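Local coordinates for protein aldehyde dehydrogenase (Burkholderia vietnamiensis, PDB 5KF0) that probably oxidises aldehydes to carboxylic acids with a nicotinamide cofactor, and holds NADPH covalently attached to a cysteine in this crystal, at residues 43-54 and 214-224; 292-300 and 407-416. One frame throughout, in Å; residues are numbered along the deposited sequence.

Interaction 1: residues 43-54 and 214-224; sequences VALADAQAIDAA and LPAHRDGADLF. With NDP (NADPH dihydro-nicotinamide-adenine-dinucleotide phosphate), chain E.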
loop_
_atom_site.group_PDB
_atom_site.type_symbol
_atom_site.label_atom_id
_atom_site.label_comp_id
_atom_site.label_asym_id
_atom_site.label_seq_id
_atom_site.Cartn_x
_atom_site.Cartn_y
_atom_site.Cartn_z
ATOM N N VAL A 43 -25.684 19.949 33.210
ATOM C CA VAL A 43 -26.000 19.224 31.987
ATOM C C VAL A 43 -26.873 18.025 32.330
ATOM O O VAL A 43 -26.909 17.544 33.470
ATOM C CB VAL A 43 -24.733 18.785 31.208
ATOM C CG1 VAL A 43 -23.678 19.899 31.211
ATOM C CG2 VAL A 43 -24.177 17.499 31.751
ATOM N N ALA A 44 -27.606 17.556 31.321
ATOM C CA ALA A 44 -28.482 16.407 31.500
ATOM C C ALA A 44 -27.666 15.130 31.692
ATOM O O ALA A 44 -26.752 14.835 30.914
ATOM C CB ALA A 44 -29.423 16.270 30.298
ATOM N N LEU A 45 -28.016 14.367 32.726
ATOM C CA LEU A 45 -27.356 13.110 33.055
ATOM C C LEU A 45 -28.192 11.959 32.507
ATOM O O LEU A 45 -29.379 11.846 32.832
ATOM C CB LEU A 45 -27.202 12.987 34.570
ATOM C CG LEU A 45 -26.434 11.779 35.091
ATOM C CD1 LEU A 45 -24.943 11.892 34.721
ATOM C CD2 LEU A 45 -26.639 11.647 36.594
ATOM N N ALA A 46 -27.583 11.114 31.680
ATOM C CA ALA A 46 -28.301 9.988 31.089
ATOM C C ALA A 46 -28.361 8.815 32.060
ATOM O O ALA A 46 -27.334 8.409 32.611
ATOM C CB ALA A 46 -27.618 9.555 29.793
ATOM N N ASP A 47 -29.560 8.254 32.265
ATOM C CA ASP A 47 -29.660 7.044 33.073
ATOM C C ASP A 47 -29.585 5.810 32.171
ATOM O O ASP A 47 -29.415 5.910 30.952
ATOM C CB ASP A 47 -30.922 7.051 33.941
ATOM C CG ASP A 47 -32.222 7.089 33.143
ATOM O OD1 ASP A 47 -32.230 6.857 31.919
ATOM O OD2 ASP A 47 -33.269 7.352 33.772
ATOM N N ALA A 48 -29.681 4.627 32.783
ATOM C CA ALA A 48 -29.502 3.401 32.013
ATOM C C ALA A 48 -30.557 3.256 30.925
ATOM O O ALA A 48 -30.282 2.662 29.876
ATOM C CB ALA A 48 -29.524 2.185 32.941
ATOM N N GLN A 49 -31.773 3.766 31.158
ATOM C CA GLN A 49 -32.818 3.675 30.140
ATOM C C GLN A 49 -32.474 4.517 28.924
ATOM O O GLN A 49 -32.761 4.124 27.786
ATOM C CB GLN A 49 -34.167 4.114 30.706
ATOM C CG GLN A 49 -34.824 3.081 31.582
ATOM C CD GLN A 49 -33.973 2.732 32.781
ATOM O OE1 GLN A 49 -33.692 3.582 33.627
ATOM N NE2 GLN A 49 -33.521 1.484 32.839
ATOM N N ALA A 50 -31.891 5.692 29.145
ATOM C CA ALA A 50 -31.464 6.517 28.020
ATOM C C ALA A 50 -30.316 5.858 27.268
ATOM O O ALA A 50 -30.261 5.919 26.032
ATOM C CB ALA A 50 -31.064 7.914 28.505
ATOM N N ILE A 51 -29.390 5.223 27.997
ATOM C CA ILE A 51 -28.279 4.531 27.344
ATOM C C ILE A 51 -28.806 3.373 26.509
ATOM O O ILE A 51 -28.422 3.194 25.346
ATOM C CB ILE A 51 -27.255 4.048 28.389
ATOM C CG1 ILE A 51 -26.626 5.240 29.111
ATOM C CG2 ILE A 51 -26.152 3.209 27.719
ATOM C CD1 ILE A 51 -25.885 4.849 30.399
ATOM N N ASP A 52 -29.717 2.586 27.084
ATOM C CA ASP A 52 -30.313 1.481 26.339
ATOM C C ASP A 52 -31.036 1.972 25.087
ATOM O O ASP A 52 -30.915 1.362 24.018
ATOM C CB ASP A 52 -31.274 0.699 27.228
ATOM C CG ASP A 52 -32.024 -0.352 26.453
ATOM O OD1 ASP A 52 -31.394 -1.357 26.082
ATOM O OD2 ASP A 52 -33.230 -0.163 26.188
ATOM N N ALA A 53 -31.791 3.071 25.194
ATOM C CA ALA A 53 -32.475 3.609 24.019
ATOM C C ALA A 53 -31.476 4.056 22.960
ATOM O O ALA A 53 -31.716 3.885 21.758
ATOM C CB ALA A 53 -33.388 4.775 24.417
ATOM N N ALA A 54 -30.351 4.638 23.389
ATOM C CA ALA A 54 -29.325 5.068 22.448
ATOM C C ALA A 54 -28.728 3.881 21.708
ATOM O O ALA A 54 -28.455 3.968 20.501
ATOM C CB ALA A 54 -28.229 5.833 23.190
ATOM N N LEU A 214 -23.879 10.991 25.645
ATOM C CA LEU A 214 -24.618 10.792 26.890
ATOM C C LEU A 214 -23.693 10.936 28.088
ATOM O O LEU A 214 -22.902 10.011 28.370
ATOM C CB LEU A 214 -25.279 9.414 26.911
ATOM C CG LEU A 214 -26.284 9.096 25.805
ATOM C CD1 LEU A 214 -26.832 7.689 26.002
ATOM C CD2 LEU A 214 -27.417 10.106 25.789
ATOM N N PRO A 215 -23.765 12.035 28.826
ATOM C CA PRO A 215 -23.034 12.110 30.095
ATOM C C PRO A 215 -23.582 11.078 31.068
ATOM O O PRO A 215 -24.793 10.899 31.185
ATOM C CB PRO A 215 -23.299 13.542 30.577
ATOM C CG PRO A 215 -23.775 14.297 29.343
ATOM C CD PRO A 215 -24.508 13.270 28.529
ATOM N N ALA A 216 -22.676 10.392 31.761
ATOM C CA ALA A 216 -23.054 9.390 32.748
ATOM C C ALA A 216 -21.838 9.108 33.611
ATOM O O ALA A 216 -20.720 9.028 33.097
ATOM C CB ALA A 216 -23.542 8.090 32.089
ATOM N N HIS A 217 -22.056 8.988 34.918
ATOM C CA HIS A 217 -20.966 8.620 35.815
ATOM C C HIS A 217 -20.567 7.163 35.609
ATOM O O HIS A 217 -21.377 6.327 35.205
ATOM C CB HIS A 217 -21.379 8.838 37.270
ATOM C CG HIS A 217 -21.684 10.263 37.609
ATOM N ND1 HIS A 217 -20.703 11.221 37.741
ATOM C CD2 HIS A 217 -22.859 10.886 37.872
ATOM C CE1 HIS A 217 -21.260 12.379 38.056
ATOM N NE2 HIS A 217 -22.566 12.203 38.147
ATOM N N ARG A 218 -19.302 6.858 35.927
ATOM C CA ARG A 218 -18.801 5.492 35.787
ATOM C C ARG A 218 -19.718 4.467 36.451
ATOM O O ARG A 218 -19.919 3.370 35.916
ATOM C CB ARG A 218 -17.388 5.395 36.363
ATOM C CG ARG A 218 -17.225 5.913 37.793
ATOM C CD ARG A 218 -15.744 6.053 38.115
ATOM N NE ARG A 218 -15.143 7.131 37.333
ATOM C CZ ARG A 218 -13.833 7.313 37.173
ATOM N NH1 ARG A 218 -12.964 6.480 37.735
ATOM N NH2 ARG A 218 -13.395 8.328 36.451
ATOM N N ASP A 219 -20.276 4.795 37.623
ATOM C CA ASP A 219 -21.116 3.836 38.330
ATOM C C ASP A 219 -22.459 3.595 37.648
ATOM O O ASP A 219 -23.141 2.628 38.000
ATOM C CB ASP A 219 -21.331 4.304 39.771
ATOM C CG ASP A 219 -21.309 5.813 39.892
ATOM O OD1 ASP A 219 -20.204 6.393 40.036
ATOM O OD2 ASP A 219 -22.394 6.424 39.821
ATOM N N GLY A 220 -22.847 4.428 36.681
ATOM C CA GLY A 220 -24.063 4.184 35.931
ATOM C C GLY A 220 -23.805 3.814 34.479
ATOM O O GLY A 220 -24.713 3.872 33.647
ATOM N N ALA A 221 -22.571 3.413 34.168
ATOM C CA ALA A 221 -22.133 3.280 32.784
ATOM C C ALA A 221 -21.827 1.841 32.383
ATOM O O ALA A 221 -21.102 1.630 31.412
ATOM C CB ALA A 221 -20.902 4.157 32.534
ATOM N N ASP A 222 -22.384 0.847 33.090
ATOM C CA ASP A 222 -22.045 -0.548 32.796
ATOM C C ASP A 222 -22.330 -0.912 31.341
ATOM O O ASP A 222 -21.548 -1.648 30.719
ATOM C CB ASP A 222 -22.801 -1.496 33.729
ATOM C CG ASP A 222 -22.419 -2.954 33.495
ATOM O OD1 ASP A 222 -21.298 -3.339 33.902
ATOM O OD2 ASP A 222 -23.218 -3.705 32.888
ATOM N N LEU A 223 -23.437 -0.410 30.779
ATOM C CA LEU A 223 -23.842 -0.860 29.443
ATOM C C LEU A 223 -22.839 -0.448 28.370
ATOM O O LEU A 223 -22.753 -1.107 27.329
ATOM C CB LEU A 223 -25.229 -0.314 29.087
ATOM C CG LEU A 223 -26.375 -0.957 29.874
ATOM C CD1 LEU A 223 -27.671 -0.188 29.636
ATOM C CD2 LEU A 223 -26.538 -2.422 29.504
ATOM N N PHE A 224 -22.074 0.621 28.600
ATOM C CA PHE A 224 -21.049 0.998 27.625
ATOM C C PHE A 224 -20.008 -0.092 27.443
ATOM O O PHE A 224 -19.377 -0.170 26.386
ATOM C CB PHE A 224 -20.363 2.302 28.035
ATOM C CG PHE A 224 -21.193 3.515 27.758
ATOM C CD1 PHE A 224 -21.158 4.114 26.507
ATOM C CD2 PHE A 224 -22.017 4.053 28.736
ATOM C CE1 PHE A 224 -21.931 5.229 26.233
ATOM C CE2 PHE A 224 -22.793 5.174 28.460
ATOM C CZ PHE A 224 -22.749 5.752 27.210
HETATM P PA NDP E . -10.473 7.680 34.115
HETATM O O1A NDP E . -10.022 6.284 33.849
HETATM O O2A NDP E . -10.649 7.969 35.607
HETATM O O5B NDP E . -11.829 8.029 33.363
HETATM C C5B NDP E . -11.820 7.973 31.915
HETATM C C4B NDP E . -13.227 7.750 31.430
HETATM O O4B NDP E . -13.660 6.421 31.799
HETATM C C3B NDP E . -14.273 8.708 32.015
HETATM O O3B NDP E . -15.286 8.982 31.050
HETATM C C2B NDP E . -14.855 7.872 33.155
HETATM O O2B NDP E . -16.191 8.242 33.552
HETATM C C1B NDP E . -14.900 6.521 32.466
HETATM N N9A NDP E . -15.038 5.386 33.371
HETATM C C8A NDP E . -14.330 5.107 34.509
HETATM N N7A NDP E . -14.655 3.966 35.071
HETATM C C5A NDP E . -15.649 3.464 34.245
HETATM C C6A NDP E . -16.406 2.277 34.281
HETATM N N6A NDP E . -16.301 1.351 35.242
HETATM N N1A NDP E . -17.303 2.075 33.288
HETATM C C2A NDP E . -17.433 3.003 32.337
HETATM N N3A NDP E . -16.781 4.161 32.202
HETATM C C4A NDP E . -15.898 4.331 33.195
HETATM O O3 NDP E . -9.417 8.690 33.492
HETATM P PN NDP E . -9.277 10.275 33.534
HETATM O O1N NDP E . -10.515 10.901 33.007
HETATM O O2N NDP E . -8.888 10.648 34.942
HETATM O O5D NDP E . -8.088 10.595 32.535
HETATM C C5D NDP E . -6.693 10.437 32.840
HETATM C C4D NDP E . -6.225 9.103 32.314
HETATM O O4D NDP E . -6.454 9.027 30.882
HETATM C C3D NDP E . -4.726 8.880 32.529
HETATM O O3D NDP E . -4.422 7.557 32.957
HETATM C C2D NDP E . -4.153 9.190 31.147
HETATM O O2D NDP E . -2.878 8.633 30.851
HETATM C C1D NDP E . -5.250 8.637 30.248
HETATM N N1N NDP E . -5.120 9.251 28.932
HETATM C C2N NDP E . -4.833 8.502 27.815
HETATM C C3N NDP E . -4.548 9.057 26.621
HETATM C C7N NDP E . -4.323 8.243 25.397
HETATM O O7N NDP E . -4.678 8.720 24.309
HETATM N N7N NDP E . -3.693 7.074 25.501
HETATM C C4N NDP E . -4.415 10.533 26.502
HETATM C C5N NDP E . -5.062 11.226 27.653
HETATM C C6N NDP E . -5.308 10.594 28.785
HETATM P P2B NDP E . -16.452 9.409 34.676
HETATM O O1X NDP E . -15.153 10.058 34.971
HETATM O O2X NDP E . -17.510 10.259 34.037
HETATM O O3X NDP E . -17.035 8.709 35.886
#
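Leu214 meets residues 43-54 with two parts of its side chain: CB lies against Ala46 CB, while CD1 packs against helix 48-60, touching Ile51 CA and, at 3.6 Å, Ala54 CB. Pro215 offers both a ring and a carbonyl. Its CG rests 3.4 Å from Ala44 O, and its O accepts the bond from Ala46 N at 2.8 Å, N-H...O angle 161°. Ala44 O itself is buried without a polar partner. Leu45, with CG anti to the backbone N (chi1 -175°), sends CD1 to Ala216 CA and to His217 CD2, the latter 3.9 Å away. Arg218 turns instead to NADPH: N and NE both donate to O3X of the 2'-phosphate, and NH2 donates both to O1X of that phosphate and to O2A of the pyrophosphate, while adenine C8A lies 3.5 Å above the guanidinium plane. Further on, Ile51 CD1 reaches Gly220 O, Ile51 CG2 meets Leu223 CB, and Ile51 CD1 also touches Phe224 CE2 at 3.7 Å. Around this seam, Tyr16 of strand 13-18 and Leu29 of strand 29-32 touch Pro215. Leu214, leaving outermost strand 211-213 of the cofactor-binding sheet, lies between helix 48-60 and Val183 of neighbouring strand 182-185.

Interaction 2: residues 292-300 and 407-416; sequences SCIGVQRIL and RVNDSDFGLQ. With NDP (NADPH dihydro-nicotinamide-adenine-dinucleotide phosphate), chain E.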
loop_
_atom_site.group_PDB
_atom_site.type_symbol
_atom_site.label_atom_id
_atom_site.label_comp_id
_atom_site.label_asym_id
_atom_site.label_seq_id
_atom_site.Cartn_x
_atom_site.Cartn_y
_atom_site.Cartn_z
ATOM N N SER A 292 -1.207 14.952 31.102
ATOM C CA SER A 292 -1.110 14.430 29.750
ATOM C C SER A 292 -0.687 12.970 29.821
ATOM O O SER A 292 0.189 12.617 30.619
ATOM C CB SER A 292 -0.082 15.199 28.912
ATOM O OG SER A 292 0.200 14.518 27.690
ATOM N N CYS A 293 -1.292 12.134 28.970
ATOM C CA CYS A 293 -0.913 10.726 28.903
ATOM C C CYS A 293 0.497 10.514 28.364
ATOM O O CYS A 293 1.008 9.388 28.466
ATOM C CB CYS A 293 -1.908 9.953 28.039
ATOM S SG CYS A 293 -2.376 10.786 26.514
ATOM N N ILE A 294 1.133 11.547 27.801
ATOM C CA ILE A 294 2.527 11.445 27.381
ATOM C C ILE A 294 3.340 12.583 27.974
ATOM O O ILE A 294 4.382 12.960 27.426
ATOM C CB ILE A 294 2.667 11.402 25.847
ATOM C CG1 ILE A 294 1.758 12.440 25.170
ATOM C CG2 ILE A 294 2.403 9.972 25.328
ATOM C CD1 ILE A 294 1.882 12.450 23.636
ATOM N N GLY A 295 2.888 13.112 29.111
ATOM C CA GLY A 295 3.686 14.097 29.820
ATOM C C GLY A 295 5.026 13.515 30.244
ATOM O O GLY A 295 5.144 12.326 30.561
ATOM N N VAL A 296 6.055 14.357 30.211
ATOM C CA VAL A 296 7.380 13.924 30.648
ATOM C C VAL A 296 7.384 13.776 32.160
ATOM O O VAL A 296 7.214 14.754 32.897
ATOM C CB VAL A 296 8.457 14.909 30.184
ATOM C CG1 VAL A 296 9.817 14.586 30.847
ATOM C CG2 VAL A 296 8.561 14.888 28.646
ATOM N N GLN A 297 7.624 12.553 32.633
ATOM C CA GLN A 297 7.734 12.278 34.057
ATOM C C GLN A 297 9.154 11.966 34.496
ATOM O O GLN A 297 9.520 12.281 35.627
ATOM C CB GLN A 297 6.815 11.109 34.440
ATOM C CG GLN A 297 6.682 10.851 35.955
ATOM C CD GLN A 297 5.608 9.807 36.248
ATOM O OE1 GLN A 297 4.577 9.757 35.574
ATOM N NE2 GLN A 297 5.838 8.985 37.263
ATOM N N ARG A 298 9.967 11.378 33.617
ATOM C CA ARG A 298 11.319 10.952 33.952
ATOM C C ARG A 298 12.269 11.527 32.916
ATOM O O ARG A 298 11.997 11.456 31.715
ATOM C CB ARG A 298 11.428 9.421 33.978
ATOM C CG ARG A 298 10.482 8.755 34.972
ATOM C CD ARG A 298 10.630 7.230 34.946
ATOM N NE ARG A 298 10.044 6.647 33.736
ATOM C CZ ARG A 298 10.522 5.584 33.100
ATOM N NH1 ARG A 298 11.634 4.978 33.533
ATOM N NH2 ARG A 298 9.900 5.145 32.007
ATOM N N ILE A 299 13.376 12.099 33.381
ATOM C CA ILE A 299 14.342 12.752 32.509
ATOM C C ILE A 299 15.706 12.134 32.786
ATOM O O ILE A 299 16.249 12.293 33.884
ATOM C CB ILE A 299 14.375 14.271 32.737
ATOM C CG1 ILE A 299 12.989 14.888 32.480
ATOM C CG2 ILE A 299 15.433 14.912 31.848
ATOM C CD1 ILE A 299 12.896 16.343 32.951
ATOM N N LEU A 300 16.265 11.440 31.796
ATOM C CA LEU A 300 17.550 10.754 31.932
ATOM C C LEU A 300 18.590 11.520 31.125
ATOM O O LEU A 300 18.451 11.655 29.905
ATOM C CB LEU A 300 17.441 9.305 31.447
ATOM C CG LEU A 300 16.467 8.415 32.222
ATOM C CD1 LEU A 300 15.049 8.448 31.602
ATOM C CD2 LEU A 300 16.979 6.996 32.295
ATOM N N ARG A 407 16.537 1.728 31.554
ATOM C CA ARG A 407 15.804 2.406 32.613
ATOM C C ARG A 407 14.498 3.007 32.099
ATOM O O ARG A 407 13.505 3.023 32.831
ATOM C CB ARG A 407 16.715 3.445 33.266
ATOM C CG ARG A 407 17.752 2.742 34.147
ATOM C CD ARG A 407 19.023 3.553 34.396
ATOM N NE ARG A 407 18.781 4.674 35.293
ATOM C CZ ARG A 407 19.672 5.631 35.545
ATOM N NH1 ARG A 407 20.865 5.608 34.959
ATOM N NH2 ARG A 407 19.364 6.618 36.373
ATOM N N VAL A 408 14.457 3.462 30.847
ATOM C CA VAL A 408 13.172 3.838 30.258
ATOM C C VAL A 408 12.216 2.646 30.291
ATOM O O VAL A 408 11.039 2.773 30.650
ATOM C CB VAL A 408 13.364 4.358 28.820
ATOM C CG1 VAL A 408 11.991 4.544 28.134
ATOM C CG2 VAL A 408 14.160 5.671 28.813
ATOM N N ASN A 409 12.714 1.468 29.902
ATOM C CA ASN A 409 11.904 0.253 29.868
ATOM C C ASN A 409 11.576 -0.290 31.253
ATOM O O ASN A 409 10.745 -1.198 31.355
ATOM C CB ASN A 409 12.625 -0.847 29.081
ATOM C CG ASN A 409 12.522 -0.672 27.576
ATOM O OD1 ASN A 409 11.589 -0.059 27.069
ATOM N ND2 ASN A 409 13.495 -1.245 26.848
ATOM N N ASP A 410 12.225 0.212 32.309
ATOM C CA ASP A 410 12.013 -0.269 33.672
ATOM C C ASP A 410 10.707 0.319 34.208
ATOM O O ASP A 410 10.685 1.227 35.042
ATOM C CB ASP A 410 13.204 0.104 34.546
ATOM C CG ASP A 410 12.970 -0.209 36.012
ATOM O OD1 ASP A 410 12.329 -1.257 36.289
ATOM O OD2 ASP A 410 13.397 0.602 36.878
ATOM N N SER A 411 9.601 -0.223 33.694
ATOM C CA SER A 411 8.283 0.356 33.897
ATOM C C SER A 411 7.229 -0.668 33.512
ATOM O O SER A 411 7.472 -1.524 32.655
ATOM C CB SER A 411 8.095 1.617 33.042
ATOM O OG SER A 411 6.772 2.121 33.176
ATOM N N ASP A 412 6.051 -0.548 34.142
ATOM C CA ASP A 412 4.860 -1.260 33.684
ATOM C C ASP A 412 4.365 -0.744 32.343
ATOM O O ASP A 412 3.590 -1.434 31.672
ATOM C CB ASP A 412 3.704 -1.101 34.684
ATOM C CG ASP A 412 3.998 -1.692 36.039
ATOM O OD1 ASP A 412 4.845 -2.598 36.140
ATOM O OD2 ASP A 412 3.328 -1.259 37.001
ATOM N N PHE A 413 4.795 0.445 31.942
ATOM C CA PHE A 413 4.151 1.192 30.876
ATOM C C PHE A 413 5.035 1.243 29.640
ATOM O O PHE A 413 6.182 0.788 29.644
ATOM C CB PHE A 413 3.798 2.597 31.381
ATOM C CG PHE A 413 2.903 2.575 32.581
ATOM C CD1 PHE A 413 1.600 2.108 32.465
ATOM C CD2 PHE A 413 3.363 2.987 33.835
ATOM C CE1 PHE A 413 0.751 2.069 33.575
ATOM C CE2 PHE A 413 2.520 2.956 34.946
ATOM C CZ PHE A 413 1.205 2.486 34.808
ATOM N N GLY A 414 4.456 1.764 28.559
ATOM C CA GLY A 414 5.158 1.846 27.291
ATOM C C GLY A 414 4.374 2.619 26.249
ATOM O O GLY A 414 4.014 2.067 25.200
ATOM N N LEU A 415 4.123 3.902 26.503
ATOM C CA LEU A 415 3.329 4.679 25.551
ATOM C C LEU A 415 4.259 5.376 24.567
ATOM O O LEU A 415 4.350 4.947 23.411
ATOM C CB LEU A 415 2.403 5.657 26.295
ATOM C CG LEU A 415 1.038 5.861 25.614
ATOM C CD1 LEU A 415 0.091 6.672 26.493
ATOM C CD2 LEU A 415 1.189 6.521 24.246
ATOM N N GLN A 416 4.955 6.439 24.988
ATOM C CA GLN A 416 5.996 7.025 24.146
ATOM C C GLN A 416 7.226 7.335 24.991
ATOM O O GLN A 416 7.147 7.484 26.215
ATOM C CB GLN A 416 5.506 8.292 23.404
ATOM C CG GLN A 416 4.378 7.924 22.412
ATOM C CD GLN A 416 4.038 8.962 21.345
ATOM O OE1 GLN A 416 3.415 8.608 20.341
ATOM N NE2 GLN A 416 4.395 10.230 21.561
HETATM P PA NDP E . -10.473 7.680 34.115
HETATM O O1A NDP E . -10.022 6.284 33.849
HETATM O O2A NDP E . -10.649 7.969 35.607
HETATM O O5B NDP E . -11.829 8.029 33.363
HETATM C C5B NDP E . -11.820 7.973 31.915
HETATM C C4B NDP E . -13.227 7.750 31.430
HETATM O O4B NDP E . -13.660 6.421 31.799
HETATM C C3B NDP E . -14.273 8.708 32.015
HETATM O O3B NDP E . -15.286 8.982 31.050
HETATM C C2B NDP E . -14.855 7.872 33.155
HETATM O O2B NDP E . -16.191 8.242 33.552
HETATM C C1B NDP E . -14.900 6.521 32.466
HETATM N N9A NDP E . -15.038 5.386 33.371
HETATM C C8A NDP E . -14.330 5.107 34.509
HETATM N N7A NDP E . -14.655 3.966 35.071
HETATM C C5A NDP E . -15.649 3.464 34.245
HETATM C C6A NDP E . -16.406 2.277 34.281
HETATM N N6A NDP E . -16.301 1.351 35.242
HETATM N N1A NDP E . -17.303 2.075 33.288
HETATM C C2A NDP E . -17.433 3.003 32.337
HETATM N N3A NDP E . -16.781 4.161 32.202
HETATM C C4A NDP E . -15.898 4.331 33.195
HETATM O O3 NDP E . -9.417 8.690 33.492
HETATM P PN NDP E . -9.277 10.275 33.534
HETATM O O1N NDP E . -10.515 10.901 33.007
HETATM O O2N NDP E . -8.888 10.648 34.942
HETATM O O5D NDP E . -8.088 10.595 32.535
HETATM C C5D NDP E . -6.693 10.437 32.840
HETATM C C4D NDP E . -6.225 9.103 32.314
HETATM O O4D NDP E . -6.454 9.027 30.882
HETATM C C3D NDP E . -4.726 8.880 32.529
HETATM O O3D NDP E . -4.422 7.557 32.957
HETATM C C2D NDP E . -4.153 9.190 31.147
HETATM O O2D NDP E . -2.878 8.633 30.851
HETATM C C1D NDP E . -5.250 8.637 30.248
HETATM N N1N NDP E . -5.120 9.251 28.932
HETATM C C2N NDP E . -4.833 8.502 27.815
HETATM C C3N NDP E . -4.548 9.057 26.621
HETATM C C7N NDP E . -4.323 8.243 25.397
HETATM O O7N NDP E . -4.678 8.720 24.309
HETATM N N7N NDP E . -3.693 7.074 25.501
HETATM C C4N NDP E . -4.415 10.533 26.502
HETATM C C5N NDP E . -5.062 11.226 27.653
HETATM C C6N NDP E . -5.308 10.594 28.785
HETATM P P2B NDP E . -16.452 9.409 34.676
HETATM O O1X NDP E . -15.153 10.058 34.971
HETATM O O2X NDP E . -17.510 10.259 34.037
HETATM O O3X NDP E . -17.035 8.709 35.886
#
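Arg298 grips the end of helix 401-409 with both terminal nitrogens. NH2 donates to Val408 O at 3.0 Å with a nearly straight N-H...O angle of 176°, the donor lying in the carbonyl plane on a lone pair. NH1 donates to Arg407 O at 2.8 Å, but less directly: the angle is 145°, and the donor is tilted from that carbonyl plane. Both oxygens lie at the guanidinium edge, in its plane, which gives the group two points of attachment and should limit its rotation. A bend at chi3 (-73°) turns the guanidinium toward this pair after an extended run from CA to CD. Asp410 is directed elsewhere, to salt bridges with Arg379 and Arg385.

Beyond the polar grip, Leu300 packs CD2 against Arg407 CB at 3.7 Å and over one face of the Arg407 guanidinium, offset toward its rim; that guanidinium is bound by Asp403, Glu396 and Lys397 O. The other methyl of Leu300, CD1, meets Val408 CG2. Where the start of 292-300 meets the end of 407-416, Ile294 CG2 touches Leu415 CD2 at 3.8 Å, the two side chains crossing at about a right angle, and Ile294 CD1 comes near Gln416 NE2, which is hydrogen-bonded to Pro445 O.

Leu415 CD1 lies 3.5 Å from Cys293 O and also approaches N7N of NADPH, so the leucine touches both the cysteine loop and the carboxamide. Cys293 SG is covalently bonded to NADPH C4N, 2.1 Å away. Ser292 OG accepts from Ile294 N in an ST turn, within a type I turn spanning Ser292 to Gly295. A cysteine on such a loop, bonded to the nicotinamide, is consistent with the nucleophile of the aldehyde dehydrogenase active site.

In the fold
Interactions 1 and 2 lie on opposite sides of the chain's centre, their own centres about 34 Å apart. Both are largely buried, but interaction 1 is more peripheral, its centre about 22 Å from that of the chain against 15 Å, and reaches the surface at Gly220; no touching residue of interaction 2 is exposed. What joins them is NADPH, whose adenosine 2'-phosphate end is held by 214-224 and whose nicotinamide end lies at 292-300/407-416. Interaction 1 is mainly aliphatic, with one backbone bond, and its arginine serves the cofactor; in interaction 2 an arginine binds helix-end carbonyls. The first borders the sheet containing strand 211-213, the second the sheet containing strand 298-302, consistent with cofactor-binding and catalytic domains.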